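Local atomic coordinates of beta-N-acetylhexosaminidase (Thermotoga neapolitana, PDB entry 5BZA), a protein that probably hydrolyses terminal non-reducing N-acetyl-D-hexosamine residues from N-acetyl-beta-D-hexosaminides, as a family 3 glycoside hydrolase. Residues 16-19 and 20-23; 136-139 and 140-144. All blocks are in the same frame, centred on the assembly; numbering follows the deposited sequence.

Contact 1: residues 16-19 and 20-23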
loop_
_atom_site.group_PDB
_atom_site.type_symbol
_atom_site.label_atom_id
_atom_site.label_comp_id
_atom_site.label_asym_id
_atom_site.label_seq_id
_atom_site.Cartn_x
_atom_site.Cartn_y
_atom_site.Cartn_z
ATOM N N PHE B 16 -4.791 14.797 -12.577
ATOM C CA PHE B 16 -5.333 15.796 -11.667
ATOM C C PHE B 16 -4.594 17.104 -11.914
ATOM O O PHE B 16 -3.365 17.135 -11.914
ATOM C CB PHE B 16 -5.208 15.361 -10.203
ATOM C CG PHE B 16 -5.628 16.426 -9.232
ATOM C CD1 PHE B 16 -6.945 16.861 -9.177
ATOM C CD2 PHE B 16 -4.677 17.040 -8.399
ATOM C CE1 PHE B 16 -7.325 17.863 -8.280
ATOM C CE2 PHE B 16 -5.044 18.027 -7.512
ATOM C CZ PHE B 16 -6.371 18.448 -7.442
ATOM N N ASN B 17 -5.324 18.172 -12.197
ATOM C CA ASN B 17 -4.688 19.370 -12.706
ATOM C C ASN B 17 -5.706 20.483 -12.665
ATOM O O ASN B 17 -6.787 20.308 -12.091
ATOM C CB ASN B 17 -4.130 19.143 -14.120
ATOM C CG ASN B 17 -5.179 18.540 -15.077
ATOM O OD1 ASN B 17 -6.356 18.921 -15.050
ATOM N ND2 ASN B 17 -4.737 17.640 -15.945
ATOM N N GLU B 18 -5.372 21.642 -13.233
ATOM C CA GLU B 18 -6.262 22.807 -13.053
ATOM C C GLU B 18 -7.537 22.545 -13.864
ATOM O O GLU B 18 -8.621 22.903 -13.415
ATOM C CB GLU B 18 -5.566 24.125 -13.448
ATOM C CG GLU B 18 -6.176 25.490 -12.959
ATOM C CD GLU B 18 -6.128 25.711 -11.388
ATOM O OE1 GLU B 18 -5.867 24.736 -10.636
ATOM O OE2 GLU B 18 -6.266 26.874 -10.894
ATOM N N GLU B 19 -7.434 21.862 -15.011
ATOM C CA GLU B 19 -8.650 21.545 -15.774
ATOM C C GLU B 19 -9.588 20.662 -14.919
ATOM O O GLU B 19 -10.792 20.946 -14.804
ATOM C CB GLU B 19 -8.336 20.841 -17.104
ATOM C CG GLU B 19 -9.580 20.563 -17.969
ATOM C CD GLU B 19 -9.267 19.936 -19.338
ATOM O OE1 GLU B 19 -8.144 19.406 -19.513
ATOM O OE2 GLU B 19 -10.155 19.951 -20.234
ATOM N N ALA B 20 -9.021 19.618 -14.306
ATOM C CA ALA B 20 -9.788 18.761 -13.418
ATOM C C ALA B 20 -10.485 19.546 -12.291
ATOM O O ALA B 20 -11.687 19.410 -12.097
ATOM C CB ALA B 20 -8.899 17.675 -12.866
ATOM N N ARG B 21 -9.766 20.412 -11.587
ATOM C CA ARG B 21 -10.421 21.220 -10.568
ATOM C C ARG B 21 -11.524 22.098 -11.167
ATOM O O ARG B 21 -12.579 22.270 -10.547
ATOM C CB ARG B 21 -9.412 22.108 -9.817
ATOM C CG ARG B 21 -8.242 21.357 -9.205
ATOM C CD ARG B 21 -7.174 22.282 -8.536
ATOM N NE ARG B 21 -5.943 21.537 -8.740
ATOM C CZ ARG B 21 -4.980 21.885 -9.576
ATOM N NH1 ARG B 21 -5.026 23.047 -10.194
ATOM N NH2 ARG B 21 -3.933 21.090 -9.736
ATOM N N GLU B 22 -11.262 22.695 -12.333
ATOM C CA GLU B 22 -12.254 23.529 -13.016
ATOM C C GLU B 22 -13.544 22.734 -13.273
ATOM O O GLU B 22 -14.628 23.202 -12.917
ATOM C CB GLU B 22 -11.735 24.078 -14.375
ATOM C CG GLU B 22 -10.849 25.364 -14.341
ATOM C CD GLU B 22 -10.234 25.741 -15.724
ATOM O OE1 GLU B 22 -10.761 25.277 -16.779
ATOM O OE2 GLU B 22 -9.233 26.520 -15.753
ATOM N N VAL B 23 -13.426 21.556 -13.893
ATOM C CA VAL B 23 -14.609 20.740 -14.223
ATOM C C VAL B 23 -15.342 20.348 -12.959
ATOM O O VAL B 23 -16.557 20.505 -12.879
ATOM C CB VAL B 23 -14.263 19.474 -15.007
ATOM C CG1 VAL B 23 -15.489 18.564 -15.128
ATOM C CG2 VAL B 23 -13.726 19.844 -16.349
#

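Contact 2: residues 136-139 and 140-144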
loop_
_atom_site.group_PDB
_atom_site.type_symbol
_atom_site.label_atom_id
_atom_site.label_comp_id
_atom_site.label_asym_id
_atom_site.label_seq_id
_atom_site.Cartn_x
_atom_site.Cartn_y
_atom_site.Cartn_z
ATOM N N PRO B 136 -23.217 -20.852 -10.862
ATOM C CA PRO B 136 -23.902 -19.663 -10.306
ATOM C C PRO B 136 -23.975 -19.658 -8.774
ATOM O O PRO B 136 -23.973 -18.586 -8.164
ATOM C CB PRO B 136 -25.319 -19.742 -10.914
ATOM C CG PRO B 136 -25.140 -20.554 -12.195
ATOM C CD PRO B 136 -24.061 -21.565 -11.860
ATOM N N GLU B 137 -24.067 -20.826 -8.152
ATOM C CA GLU B 137 -24.181 -20.834 -6.710
ATOM C C GLU B 137 -22.843 -20.442 -6.035
ATOM O O GLU B 137 -22.821 -19.753 -4.998
ATOM C CB GLU B 137 -24.686 -22.175 -6.214
ATOM C CG GLU B 137 -26.060 -22.015 -5.640
ATOM C CD GLU B 137 -26.059 -21.189 -4.340
ATOM O OE1 GLU B 137 -25.001 -21.029 -3.677
ATOM O OE2 GLU B 137 -27.138 -20.660 -4.001
ATOM N N VAL B 138 -21.745 -20.905 -6.626
ATOM C CA VAL B 138 -20.413 -20.579 -6.137
ATOM C C VAL B 138 -20.178 -19.081 -6.264
ATOM O O VAL B 138 -19.663 -18.417 -5.324
ATOM C CB VAL B 138 -19.322 -21.376 -6.922
ATOM C CG1 VAL B 138 -17.882 -20.915 -6.537
ATOM C CG2 VAL B 138 -19.478 -22.867 -6.637
ATOM N N VAL B 139 -20.541 -18.547 -7.428
ATOM C CA VAL B 139 -20.430 -17.105 -7.686
ATOM C C VAL B 139 -21.319 -16.334 -6.711
ATOM O O VAL B 139 -20.934 -15.277 -6.183
ATOM C CB VAL B 139 -20.804 -16.761 -9.162
ATOM C CG1 VAL B 139 -20.879 -15.238 -9.441
ATOM C CG2 VAL B 139 -19.852 -17.417 -10.108
ATOM N N ALA B 140 -22.507 -16.856 -6.451
ATOM C CA ALA B 140 -23.418 -16.175 -5.539
ATOM C C ALA B 140 -22.868 -16.100 -4.107
ATOM O O ALA B 140 -22.988 -15.053 -3.480
ATOM C CB ALA B 140 -24.811 -16.843 -5.552
ATOM N N SER B 141 -22.326 -17.200 -3.574
ATOM C CA SER B 141 -21.886 -17.177 -2.174
ATOM C C SER B 141 -20.606 -16.322 -2.036
ATOM O O SER B 141 -20.479 -15.516 -1.105
ATOM C CB SER B 141 -21.678 -18.598 -1.599
ATOM O OG SER B 141 -20.599 -19.317 -2.173
ATOM N N HIS B 142 -19.700 -16.443 -2.997
ATOM C CA HIS B 142 -18.473 -15.652 -2.961
ATOM C C HIS B 142 -18.757 -14.160 -3.185
ATOM O O HIS B 142 -18.101 -13.299 -2.594
ATOM C CB HIS B 142 -17.479 -16.166 -3.984
ATOM C CG HIS B 142 -16.867 -17.475 -3.606
ATOM N ND1 HIS B 142 -17.546 -18.677 -3.715
ATOM C CD2 HIS B 142 -15.658 -17.773 -3.077
ATOM C CE1 HIS B 142 -16.756 -19.658 -3.320
ATOM N NE2 HIS B 142 -15.607 -19.135 -2.913
ATOM N N GLY B 143 -19.721 -13.862 -4.037
ATOM C CA GLY B 143 -20.147 -12.489 -4.273
ATOM C C GLY B 143 -20.807 -11.854 -3.064
ATOM O O GLY B 143 -20.591 -10.644 -2.777
ATOM N N MET B 144 -21.636 -12.639 -2.362
ATOM C CA MET B 144 -22.240 -12.139 -1.136
ATOM C C MET B 144 -21.166 -11.871 -0.067
ATOM O O MET B 144 -21.199 -10.858 0.623
ATOM C CB MET B 144 -23.277 -13.117 -0.600
ATOM C CG MET B 144 -24.134 -12.565 0.514
ATOM S SD MET B 144 -25.324 -11.269 0.084
ATOM C CE MET B 144 -24.438 -9.821 0.680
#

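Contact 1: residues 16-19 and 20-23
The ring of F16 meets R21 where helix 18-27 begins, between strands 9-13 and 31-34 of a beta-alpha-beta unit, and N17 is the N-cap of that helix. F16 CZ comes within 3.4 Å of R21 NE, and R21 CZ lies 4.7 Å from the ring centroid of F16 in an off-centre cation-pi contact. The guanidinium stands nearly upright to the ring, their planes 82° apart. F48 and F51 of helix 42-54 also pack against this phenyl, so a large aromatic suits the buried position.

Asparagine suits the next place because its short amide can fold back onto the helix. With chi1 of N17 at 51°, CG sits between the backbone N and the carbonyl carbon, and N17 OD1 accepts from A20 N at 2.9 Å in a nearly straight bond, satisfying an amide of the first turn. The backbone O of N17 receives R21 N, while its carbonyl carbon lies under one face of the arginine's guanidinium.

E18 places its carboxylate beside R21 NH1, a salt bridge in kind, but the modelled atoms are too close and its detailed geometry is doubtful; E18 O takes E22 N at 2.9 Å. E19 extends away from this turn to form a salt bridge with R279, a task for a long acidic chain. E19 O accepts V23 N at 2.9 Å, and V23 CG2 lies 3.5 Å from E19 O.

Contact 2: residues 136-139 and 140-144
The carbonyl oxygen of V138 is gripped twice by H142, near the start of helix 136-153. H142 N makes the usual i to i+4 helical bond to V138 O at 3.1 Å, and H142 ND1 adds a side-chain bond to V138 O at 2.7 Å. The two donors arrive from opposite faces of the carbonyl plane. V138 O lies at the edge of the imidazole, close to the ring plane, although the hydrogen bond from H142 ND1 is bent, with an N-H...O angle of 146°. A chi1 of -72° sets CG beside the backbone N of H142 and turns the ring back along the helix, where it runs side by side with V138. CG1 of V138 rests 3.6 Å from both ND1 and CE1 of H142, so the branched side chain packs against the ring as its own carbonyl binds it. S141 OG lies 3.4 Å from V138 O, at most a weak bond.

Around this pair the helix is regular: P136 O accepts A140 N at 2.8 Å, and V139 O accepts G143 N. Proline suits the first turn, where its missing N-H costs no helical bond, and A140 is small enough for a buried place against helix 192-198. R196 of that helix forms a salt bridge with E137 OE2.

H142 NE2 bonds to V87 O, and a leucine in place of H142 would probably leave both that carbonyl and V138 O without their side-chain donor, loosening the tie to the segment before helix 89-106. With a carbonyl facing each ring nitrogen, the imidazole is likely to be doubly protonated, and its positive charge would be welcomed by the two oxygens.

In the fold
Contacts 1 and 2 come in series along the chain and both fall within the family 3 N-terminal domain, a TIM barrel whose parallel strands include 9-13 and 156-162. Contact 1 opens helix 18-27, the link from strand 9-13 to strand 31-34; contact 2 opens helix 136-153, which leads into strand 156-162. Their centres are about 40 Å apart, on opposite sides of the chain's centre, and their nearest atoms remain about 31 Å from each other. They do not touch: each shapes the first turns of a separate helix of one domain, the first packing on helix 42-54, the second against helices 89-106 and 192-198.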